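Local coordinates for heat shock protein, putative (Plasmodium falciparum, PDB 1Y6Z), which is the middle domain of a probable Hsp90-family chaperone thought to bind unfolded proteins and use ATP, at residues G55-P58 / W59-K63; R92-T95 / F96-G99; P219-E222 / K223-A226. All coordinates share one frame; numbering follows the deposited sequence.

Contact 1: residues G55-P58 / W59-K63; sequences GSLP and WELSK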
ATOM      1  N   GLY B  55       3.463 -20.937 -10.851  1.00 22.74           N
ATOM      2  CA  GLY B  55       3.303 -20.742 -12.298  1.00 23.66           C
ATOM      3  C   GLY B  55       1.986 -21.185 -12.925  1.00 24.95           C
ATOM      4  O   GLY B  55       1.658 -20.762 -14.051  1.00 26.33           O
ATOM      5  N   SER B  56       1.264 -22.074 -12.230  1.00 24.05           N
ATOM      6  CA  SER B  56       0.052 -22.668 -12.726  1.00 24.83           C
ATOM      7  C   SER B  56      -0.754 -23.113 -11.518  1.00 23.52           C
ATOM      8  O   SER B  56      -0.237 -23.139 -10.395  1.00 22.04           O
ATOM      9  CB  SER B  56       0.329 -23.857 -13.675  1.00 24.82           C
ATOM     10  OG  SER B  56       1.013 -24.900 -13.006  1.00 29.67           O
ATOM     11  N   LEU B  57      -2.007 -23.503 -11.727  1.00 24.77           N
ATOM     12  CA  LEU B  57      -2.866 -23.867 -10.590  1.00 24.80           C
ATOM     13  C   LEU B  57      -2.286 -25.073  -9.828  1.00 24.47           C
ATOM     14  O   LEU B  57      -1.979 -26.111 -10.467  1.00 25.31           O
ATOM     15  CB  LEU B  57      -4.284 -24.094 -11.101  1.00 25.82           C
ATOM     16  CG  LEU B  57      -5.490 -24.138 -10.191  1.00 27.43           C
ATOM     17  CD1 LEU B  57      -5.580 -22.826  -9.307  1.00 23.65           C
ATOM     18  CD2 LEU B  57      -6.764 -24.383 -11.047  1.00 26.77           C
ATOM     19  N   PRO B  58      -2.070 -24.968  -8.485  1.00 21.80           N
ATOM     20  CA  PRO B  58      -1.614 -26.176  -7.799  1.00 22.24           C
ATOM     21  C   PRO B  58      -2.610 -27.328  -8.009  1.00 22.79           C
ATOM     22  O   PRO B  58      -3.791 -27.084  -8.210  1.00 22.71           O
ATOM     23  CB  PRO B  58      -1.595 -25.764  -6.318  1.00 24.09           C
ATOM     24  CG  PRO B  58      -1.324 -24.273  -6.346  1.00 19.93           C
ATOM     25  CD  PRO B  58      -2.070 -23.789  -7.574  1.00 21.99           C
ATOM     26  N   TRP B  59      -2.122 -28.562  -7.974  1.00 22.52           N
ATOM     27  CA  TRP B  59      -3.000 -29.708  -8.262  1.00 22.46           C
ATOM     28  C   TRP B  59      -4.053 -29.853  -7.157  1.00 22.76           C
ATOM     29  O   TRP B  59      -5.217 -30.191  -7.430  1.00 23.19           O
ATOM     30  CB  TRP B  59      -2.159 -31.011  -8.491  1.00 22.49           C
ATOM     31  CG  TRP B  59      -1.351 -30.885  -9.792  1.00 19.29           C
ATOM     32  CD1 TRP B  59      -0.022 -30.627  -9.924  1.00 22.27           C
ATOM     33  CD2 TRP B  59      -1.901 -30.826 -11.109  1.00 20.67           C
ATOM     34  NE1 TRP B  59       0.300 -30.481 -11.272  1.00 21.19           N
ATOM     35  CE2 TRP B  59      -0.851 -30.598 -12.005  1.00 21.42           C
ATOM     36  CE3 TRP B  59      -3.202 -30.964 -11.614  1.00 21.72           C
ATOM     37  CZ2 TRP B  59      -1.063 -30.480 -13.390  1.00 22.01           C
ATOM     38  CZ3 TRP B  59      -3.415 -30.879 -12.989  1.00 22.95           C
ATOM     39  CH2 TRP B  59      -2.340 -30.671 -13.869  1.00 23.12           C
ATOM     40  N   GLU B  60      -3.678 -29.573  -5.913  1.00 21.98           N
ATOM     41  CA  GLU B  60      -4.660 -29.488  -4.814  1.00 24.56           C
ATOM     42  C   GLU B  60      -5.862 -28.565  -5.124  1.00 24.99           C
ATOM     43  O   GLU B  60      -6.913 -28.706  -4.509  1.00 25.80           O
ATOM     44  CB  GLU B  60      -4.021 -28.954  -3.520  1.00 25.13           C
ATOM     45  CG  GLU B  60      -2.878 -29.752  -2.975  1.00 29.19           C
ATOM     46  CD  GLU B  60      -1.530 -29.284  -3.528  1.00 32.25           C
ATOM     47  OE1 GLU B  60      -1.531 -28.377  -4.369  1.00 36.16           O
ATOM     48  OE2 GLU B  60      -0.473 -29.833  -3.144  1.00 33.82           O
ATOM     49  N   LEU B  61      -5.717 -27.655  -6.092  1.00 24.85           N
ATOM     50  CA  LEU B  61      -6.764 -26.701  -6.379  1.00 25.43           C
ATOM     51  C   LEU B  61      -7.344 -26.878  -7.762  1.00 26.25           C
ATOM     52  O   LEU B  61      -8.039 -26.006  -8.275  1.00 27.20           O
ATOM     53  CB  LEU B  61      -6.215 -25.255  -6.243  1.00 24.83           C
ATOM     54  CG  LEU B  61      -5.608 -24.927  -4.869  1.00 23.36           C
ATOM     55  CD1 LEU B  61      -5.043 -23.478  -4.919  1.00 22.39           C
ATOM     56  CD2 LEU B  61      -6.757 -25.065  -3.870  1.00 24.33           C
ATOM     57  N   SER B  62      -7.015 -27.980  -8.400  1.00 28.50           N
ATOM     58  CA  SER B  62      -7.421 -28.143  -9.788  1.00 31.94           C
ATOM     59  C   SER B  62      -8.755 -28.878  -9.935  1.00 33.95           C
ATOM     60  O   SER B  62      -9.158 -29.206 -11.060  1.00 36.43           O
ATOM     61  CB  SER B  62      -6.349 -28.897 -10.547  1.00 31.46           C
ATOM     62  OG  SER B  62      -6.863 -29.192 -11.855  1.00 39.93           O
ATOM     63  N   LYS B  63      -9.382 -29.232  -8.821  1.00 35.26           N
ATOM     64  CA  LYS B  63     -10.698 -29.910  -8.858  1.00 37.00           C
ATOM     65  C   LYS B  63     -11.773 -28.999  -8.282  1.00 38.55           C
ATOM     66  O   LYS B  63     -12.705 -28.660  -8.977  1.00 40.59           O
ATOM     67  CB  LYS B  63     -10.682 -31.263  -8.147  1.00 36.69           C
ATOM     68  CG  LYS B  63      -9.900 -32.367  -8.901  1.00 36.03           C
ATOM     69  CD  LYS B  63      -9.771 -33.635  -8.003  1.00 35.82           C
ATOM     70  CE  LYS B  63      -8.922 -34.738  -8.656  1.00 33.94           C
ATOM     71  NZ  LYS B  63      -8.408 -35.766  -7.703  1.00 32.77           N
TER

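Contact 2: residues R92-T95 / F96-G99; sequences RWLT and FLRG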
ATOM      1  N   ARG B  92      -8.805 -17.365   2.929  1.00 25.24           N
ATOM      2  CA  ARG B  92      -8.738 -18.462   1.959  1.00 25.29           C
ATOM      3  C   ARG B  92      -8.547 -17.983   0.532  1.00 24.09           C
ATOM      4  O   ARG B  92      -8.170 -18.781  -0.365  1.00 23.11           O
ATOM      5  CB  ARG B  92      -9.991 -19.337   2.045  1.00 27.61           C
ATOM      6  CG  ARG B  92     -11.236 -18.718   1.417  1.00 24.83           C
ATOM      7  CD  ARG B  92     -12.442 -19.721   1.495  1.00 26.12           C
ATOM      8  NE  ARG B  92     -13.615 -19.176   0.818  1.00 29.65           N
ATOM      9  CZ  ARG B  92     -14.693 -19.896   0.470  1.00 32.49           C
ATOM     10  NH1 ARG B  92     -14.763 -21.188   0.758  1.00 32.48           N
ATOM     11  NH2 ARG B  92     -15.701 -19.329  -0.143  1.00 32.29           N
ATOM     12  N   TRP B  93      -8.765 -16.688   0.273  1.00 22.02           N
ATOM     13  CA  TRP B  93      -8.504 -16.231  -1.091  1.00 22.02           C
ATOM     14  C   TRP B  93      -6.997 -16.362  -1.443  1.00 20.47           C
ATOM     15  O   TRP B  93      -6.652 -16.390  -2.606  1.00 22.60           O
ATOM     16  CB  TRP B  93      -9.022 -14.828  -1.363  1.00 20.66           C
ATOM     17  CG  TRP B  93      -8.257 -13.765  -0.723  1.00 22.08           C
ATOM     18  CD1 TRP B  93      -8.438 -13.301   0.536  1.00 20.70           C
ATOM     19  CD2 TRP B  93      -7.138 -13.028  -1.287  1.00 19.98           C
ATOM     20  NE1 TRP B  93      -7.506 -12.335   0.813  1.00 20.75           N
ATOM     21  CE2 TRP B  93      -6.736 -12.105  -0.313  1.00 22.64           C
ATOM     22  CE3 TRP B  93      -6.486 -13.032  -2.550  1.00 20.47           C
ATOM     23  CZ2 TRP B  93      -5.660 -11.191  -0.525  1.00 23.33           C
ATOM     24  CZ3 TRP B  93      -5.445 -12.094  -2.783  1.00 20.68           C
ATOM     25  CH2 TRP B  93      -5.033 -11.209  -1.759  1.00 23.42           C
ATOM     26  N   LEU B  94      -6.139 -16.503  -0.438  1.00 20.20           N
ATOM     27  CA  LEU B  94      -4.704 -16.700  -0.640  1.00 19.76           C
ATOM     28  C   LEU B  94      -4.213 -18.146  -0.612  1.00 20.18           C
ATOM     29  O   LEU B  94      -3.000 -18.369  -0.535  1.00 21.25           O
ATOM     30  CB  LEU B  94      -3.931 -15.935   0.437  1.00 19.91           C
ATOM     31  CG  LEU B  94      -3.987 -14.449   0.120  1.00 22.49           C
ATOM     32  CD1 LEU B  94      -3.577 -13.766   1.396  1.00 24.64           C
ATOM     33  CD2 LEU B  94      -3.016 -14.114  -1.079  1.00 25.12           C
ATOM     34  N   THR B  95      -5.143 -19.094  -0.699  1.00 21.15           N
ATOM     35  CA  THR B  95      -4.871 -20.542  -0.697  1.00 21.85           C
ATOM     36  C   THR B  95      -3.915 -20.944  -1.822  1.00 21.20           C
ATOM     37  O   THR B  95      -3.256 -21.967  -1.720  1.00 19.45           O
ATOM     38  CB  THR B  95      -6.172 -21.397  -0.809  1.00 21.16           C
ATOM     39  OG1 THR B  95      -5.882 -22.802  -0.588  1.00 24.85           O
ATOM     40  CG2 THR B  95      -6.862 -21.226  -2.161  1.00 22.40           C
ATOM     41  N   PHE B  96      -3.862 -20.148  -2.885  1.00 19.72           N
ATOM     42  CA  PHE B  96      -2.993 -20.499  -4.059  1.00 19.30           C
ATOM     43  C   PHE B  96      -1.520 -20.227  -3.777  1.00 20.09           C
ATOM     44  O   PHE B  96      -0.675 -20.727  -4.487  1.00 20.69           O
ATOM     45  CB  PHE B  96      -3.426 -19.797  -5.349  1.00 18.91           C
ATOM     46  CG  PHE B  96      -3.272 -18.288  -5.304  1.00 18.91           C
ATOM     47  CD1 PHE B  96      -4.306 -17.481  -4.872  1.00 19.15           C
ATOM     48  CD2 PHE B  96      -2.050 -17.687  -5.666  1.00 21.61           C
ATOM     49  CE1 PHE B  96      -4.202 -16.074  -4.841  1.00 19.16           C
ATOM     50  CE2 PHE B  96      -1.908 -16.256  -5.584  1.00 22.54           C
ATOM     51  CZ  PHE B  96      -2.984 -15.476  -5.199  1.00 22.74           C
ATOM     52  N   LEU B  97      -1.177 -19.445  -2.741  1.00 18.18           N
ATOM     53  CA  LEU B  97       0.220 -19.194  -2.442  1.00 19.48           C
ATOM     54  C   LEU B  97       0.910 -20.501  -1.949  1.00 19.24           C
ATOM     55  O   LEU B  97       0.290 -21.314  -1.276  1.00 20.32           O
ATOM     56  CB  LEU B  97       0.309 -18.190  -1.238  1.00 18.99           C
ATOM     57  CG  LEU B  97      -0.081 -16.736  -1.398  1.00 24.76           C
ATOM     58  CD1 LEU B  97       0.238 -16.086   0.000  1.00 23.70           C
ATOM     59  CD2 LEU B  97       0.798 -16.095  -2.391  1.00 25.12           C
ATOM     60  N   ARG B  98       2.178 -20.669  -2.276  1.00 20.62           N
ATOM     61  CA  ARG B  98       2.986 -21.742  -1.725  1.00 22.30           C
ATOM     62  C   ARG B  98       4.169 -21.050  -1.051  1.00 22.96           C
ATOM     63  O   ARG B  98       4.704 -20.065  -1.565  1.00 23.98           O
ATOM     64  CB  ARG B  98       3.446 -22.706  -2.827  1.00 23.82           C
ATOM     65  CG  ARG B  98       2.303 -23.434  -3.526  1.00 25.18           C
ATOM     66  CD  ARG B  98       1.692 -24.378  -2.541  1.00 28.33           C
ATOM     67  NE  ARG B  98       0.562 -25.201  -2.999  1.00 30.47           N
ATOM     68  CZ  ARG B  98      -0.718 -24.901  -2.794  1.00 32.03           C
ATOM     69  NH1 ARG B  98      -1.056 -23.748  -2.255  1.00 28.22           N
ATOM     70  NH2 ARG B  98      -1.674 -25.732  -3.201  1.00 35.29           N
ATOM     71  N   GLY B  99       4.623 -21.550   0.091  1.00 22.74           N
ATOM     72  CA  GLY B  99       5.680 -20.839   0.789  1.00 23.40           C
ATOM     73  C   GLY B  99       6.049 -21.488   2.119  1.00 23.68           C
ATOM     74  O   GLY B  99       5.531 -22.556   2.476  1.00 23.12           O
TER
HETATM   75  O   HOH W   1      -1.491 -20.854   0.644  1.00 22.42           O
HETATM   76  O   HOH W   2      -4.032 -24.909  -1.399  1.00 30.55           O

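Contact 3: residues P219-E222 / K223-A226; sequences PSLE and KLKA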
ATOM      1  N   PRO B 219     -30.067  -5.052 -24.902  1.00 61.42           N
ATOM      2  CA  PRO B 219     -31.051  -3.958 -24.968  1.00 60.82           C
ATOM      3  C   PRO B 219     -31.022  -3.024 -23.756  1.00 59.85           C
ATOM      4  O   PRO B 219     -31.060  -1.799 -23.928  1.00 60.11           O
ATOM      5  CB  PRO B 219     -32.385  -4.710 -25.025  1.00 61.27           C
ATOM      6  CG  PRO B 219     -32.020  -5.999 -25.711  1.00 61.42           C
ATOM      7  CD  PRO B 219     -30.717  -6.364 -25.069  1.00 61.24           C
ATOM      8  N   SER B 220     -30.953  -3.597 -22.553  1.00 58.46           N
ATOM      9  CA  SER B 220     -30.824  -2.839 -21.295  1.00 56.62           C
ATOM     10  C   SER B 220     -29.653  -1.852 -21.264  1.00 54.49           C
ATOM     11  O   SER B 220     -29.572  -1.014 -20.385  1.00 54.22           O
ATOM     12  CB  SER B 220     -30.696  -3.816 -20.120  1.00 57.64           C
ATOM     13  OG  SER B 220     -29.753  -4.836 -20.433  1.00 58.66           O
ATOM     14  N   LEU B 221     -28.759  -1.944 -22.243  1.00 52.52           N
ATOM     15  CA  LEU B 221     -27.599  -1.056 -22.351  1.00 49.96           C
ATOM     16  C   LEU B 221     -27.847   0.258 -23.108  1.00 48.83           C
ATOM     17  O   LEU B 221     -27.024   1.180 -23.023  1.00 48.40           O
ATOM     18  CB  LEU B 221     -26.425  -1.803 -22.985  1.00 49.67           C
ATOM     19  CG  LEU B 221     -25.637  -2.693 -22.015  1.00 48.74           C
ATOM     20  CD1 LEU B 221     -24.643  -3.524 -22.794  1.00 46.99           C
ATOM     21  CD2 LEU B 221     -24.953  -1.873 -20.886  1.00 44.09           C
ATOM     22  N   GLU B 222     -28.968   0.351 -23.840  1.00 46.85           N
ATOM     23  CA  GLU B 222     -29.243   1.516 -24.693  1.00 45.39           C
ATOM     24  C   GLU B 222     -29.011   2.906 -24.066  1.00 43.07           C
ATOM     25  O   GLU B 222     -28.285   3.704 -24.650  1.00 42.08           O
ATOM     26  CB  GLU B 222     -30.659   1.448 -25.298  1.00 46.51           C
ATOM     27  CG  GLU B 222     -30.716   1.812 -26.787  1.00 49.66           C
ATOM     28  CD  GLU B 222     -30.322   3.250 -27.127  1.00 54.23           C
ATOM     29  OE1 GLU B 222     -29.101   3.517 -27.305  1.00 53.30           O
ATOM     30  OE2 GLU B 222     -31.245   4.108 -27.261  1.00 57.09           O
ATOM     31  N   LYS B 223     -29.610   3.187 -22.902  1.00 41.56           N
ATOM     32  CA  LYS B 223     -29.415   4.497 -22.256  1.00 41.08           C
ATOM     33  C   LYS B 223     -27.969   4.783 -21.893  1.00 39.93           C
ATOM     34  O   LYS B 223     -27.482   5.909 -22.068  1.00 39.44           O
ATOM     35  CB  LYS B 223     -30.283   4.722 -21.013  1.00 41.88           C
ATOM     36  CG  LYS B 223     -29.796   5.980 -20.183  1.00 42.52           C
ATOM     37  CD  LYS B 223     -30.773   6.457 -19.104  1.00 42.26           C
ATOM     38  CE  LYS B 223     -30.051   7.099 -17.886  1.00 45.16           C
ATOM     39  NZ  LYS B 223     -30.287   8.568 -17.643  1.00 45.33           N
ATOM     40  N   LEU B 224     -27.283   3.758 -21.398  1.00 38.15           N
ATOM     41  CA  LEU B 224     -25.868   3.911 -21.105  1.00 37.45           C
ATOM     42  C   LEU B 224     -25.048   4.139 -22.352  1.00 35.36           C
ATOM     43  O   LEU B 224     -24.219   5.031 -22.357  1.00 35.97           O
ATOM     44  CB  LEU B 224     -25.337   2.746 -20.238  1.00 35.77           C
ATOM     45  CG  LEU B 224     -26.000   2.772 -18.859  1.00 36.93           C
ATOM     46  CD1 LEU B 224     -25.782   1.472 -18.151  1.00 38.31           C
ATOM     47  CD2 LEU B 224     -25.499   3.950 -17.979  1.00 39.60           C
ATOM     48  N   LYS B 225     -25.256   3.353 -23.413  1.00 35.06           N
ATOM     49  CA  LYS B 225     -24.535   3.617 -24.656  1.00 34.48           C
ATOM     50  C   LYS B 225     -24.893   4.998 -25.253  1.00 34.36           C
ATOM     51  O   LYS B 225     -24.072   5.657 -25.880  1.00 34.21           O
ATOM     52  CB  LYS B 225     -24.850   2.567 -25.711  1.00 36.48           C
ATOM     53  CG  LYS B 225     -24.571   1.095 -25.317  1.00 36.99           C
ATOM     54  CD  LYS B 225     -24.603   0.221 -26.562  1.00 39.65           C
ATOM     55  CE  LYS B 225     -25.950  -0.425 -26.799  1.00 41.97           C
ATOM     56  NZ  LYS B 225     -25.861  -1.887 -27.244  1.00 44.95           N
ATOM     57  N   ALA B 226     -26.133   5.421 -25.025  1.00 34.54           N
ATOM     58  CA  ALA B 226     -26.611   6.714 -25.499  1.00 34.22           C
ATOM     59  C   ALA B 226     -25.919   7.770 -24.659  1.00 34.48           C
ATOM     60  O   ALA B 226     -25.758   8.894 -25.091  1.00 33.66           O
ATOM     61  CB  ALA B 226     -28.122   6.784 -25.335  1.00 34.24           C
TER
HETATM   62  O   HOH W   3     -28.645   1.212 -20.177  1.00 52.28           O

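Contact 1: residues G55-P58 / W59-K63
Pro58 and Leu61 are joined by the backbone bond of a tight turn: Leu61 N donates to Pro58 O at 2.9 Å, with an N-H...O angle of 152°. The donor stands well above the carbonyl plane, off the lone pairs, in this short i to i+3 span. The next bond repeats the spacing, Ser62 N reaching Trp59 O at 3.0 Å, which winds Trp59 and Glu60 into a brief 3-10 turn. Apolar packing lines the turn. The Pro58 ring lies beside the Leu61 side chain, both pointing the same way, with Pro58 CD 4.0 Å from Leu61 CD1. Leu57 instead crosses Leu61 at about a right angle: its CD1 rests 4.0 Å from Leu61 CB, while its other methyl, CD2, comes 3.5 Å from Leu61 O. CG of Leu57 is swung opposite its own backbone N (chi1 -164°), which carries both methyls forward to the turn. Beyond the turn, Leu57 and Leu61 both pack on Tyr157 of helix 145-164, and Leu61 also touches Thr95 and Phe96. The Glu60 carboxylate comes back to the proline, where Arg98 also packs. The Glu60 chain bends at chi2 (90°), folding its carboxylate back until OE1 lies 3.3 Å from Pro58 CB. That oxygen is engaged in a salt bridge with Arg98 NH2, so the carboxylate has a cationic partner as well as the proline ring beside it. Trp59 contributes little more than its root, CB lying 3.7 Å from Pro58 C, and its indole is on the exposed side. The whole is a short 3-10 turn entered from Pro58, in the loop that connects strands 47-53 and 73-77 of the five-stranded mixed sheet in the Hsp90 middle domain.

Contact 2: residues R92-T95 / F96-G99
Arg98 NH1 donates to two backbone oxygens, Thr95 O at 2.9 Å and Leu97 O at 2.9 Å. Thr95 O receives its bond in its own carbonyl plane and at the guanidinium edge, whereas the Arg98 donor sits above the plane of the Leu97 carbonyl. Both acceptors lie close to the guanidinium plane, and together they should fix its rotation. A bend at chi2 (-68°) curls the arginine back over the turn. Its other terminal nitrogen, NH2, also donates to a water that lies 2.9 Å from Thr95 OG1. Leu97 N donates to Leu94 O at 3.1 Å, and Leu94 CD2 packs alongside Leu97 CG at 3.9 Å, the two chains pointing the same way. Phe96 takes chi1 65°, with CG between backbone N and carbonyl carbon, which turns its ring edge to Trp93 O, 3.3 Å from CE1. That buried carbonyl has no hydrogen-bond partner, so the ring edge may offer it a weak C-H...O contact. The Phe96 ring also stacks with Phe154 of helix 145-164, and Leu94 and Leu97 meet Ser132 of helix 121-141. This is a type I beta turn, Leu94 to Leu97, leading into central strand 98-103.

Contact 3: residues P219-E222 / K223-A226
Lys223 follows directly on Glu222, touching it only near the root: its CB lies 3.8 Å from Glu222 C, and the long chain runs outward from the surface. Leu224 comes next and turns to the buried side. Its CD1 is 4.4 Å from Leu221 CD2, a loose methyl contact, and its CB sits 3.6 Å from Leu221 O. The backbone N of Leu224 donates to a water. With Lys225 the regular helix bonding takes over. Its N donates to Leu221 O at 2.8 Å and almost straight (173°), the donor nearly in line with the C=O bond. The aliphatic part of the same lysine then folds over that residue: CG is 3.4 Å from Leu221 O and CE 4.1 Å from Leu221 CB. Bends at chi3 and chi4 (-95° and -138°) bring the chain back along the helix start, where NZ bonds to Gln216 O. Glu222 and Lys225 carry opposite charges, but their charged atoms stay apart and form no salt bridge. Ala226 closes the run, its N donating to Glu222 O at 2.8 Å from a position tilted out of the carbonyl plane. Its methyl also faces that glutamate, with the carboxylate OE1 3.9 Å from CB. Leu221 and Leu224 form the inward side of this short helix 222-226, laid against Ile207 and Tyr205 of strand 204-208 and against Val231 of strand 231-234, while Val259, just beyond strand 256-258, meets both leucines.

Contacts 1 and 2 are neighbours, their centres about 11 Å apart, whereas contact 3 lies about 40 Å from either, at the far end of the domain. Contact 2 is core: every touching residue is buried. Contact 1 is a surface turn laid over it, Leu61 CD1 meeting Phe96 CA at 3.7 Å, and both pack on helix 145-164 beside the five-stranded mixed sheet. Contact 3 belongs instead to the small parallel sheet, with one buried and one exposed side. Their chemistry follows: a buried arginine binds backbone oxygens in contact 2, proline and leucine packing dominates contact 1, and contact 3 relies on helix backbone bonds with charged chains outside.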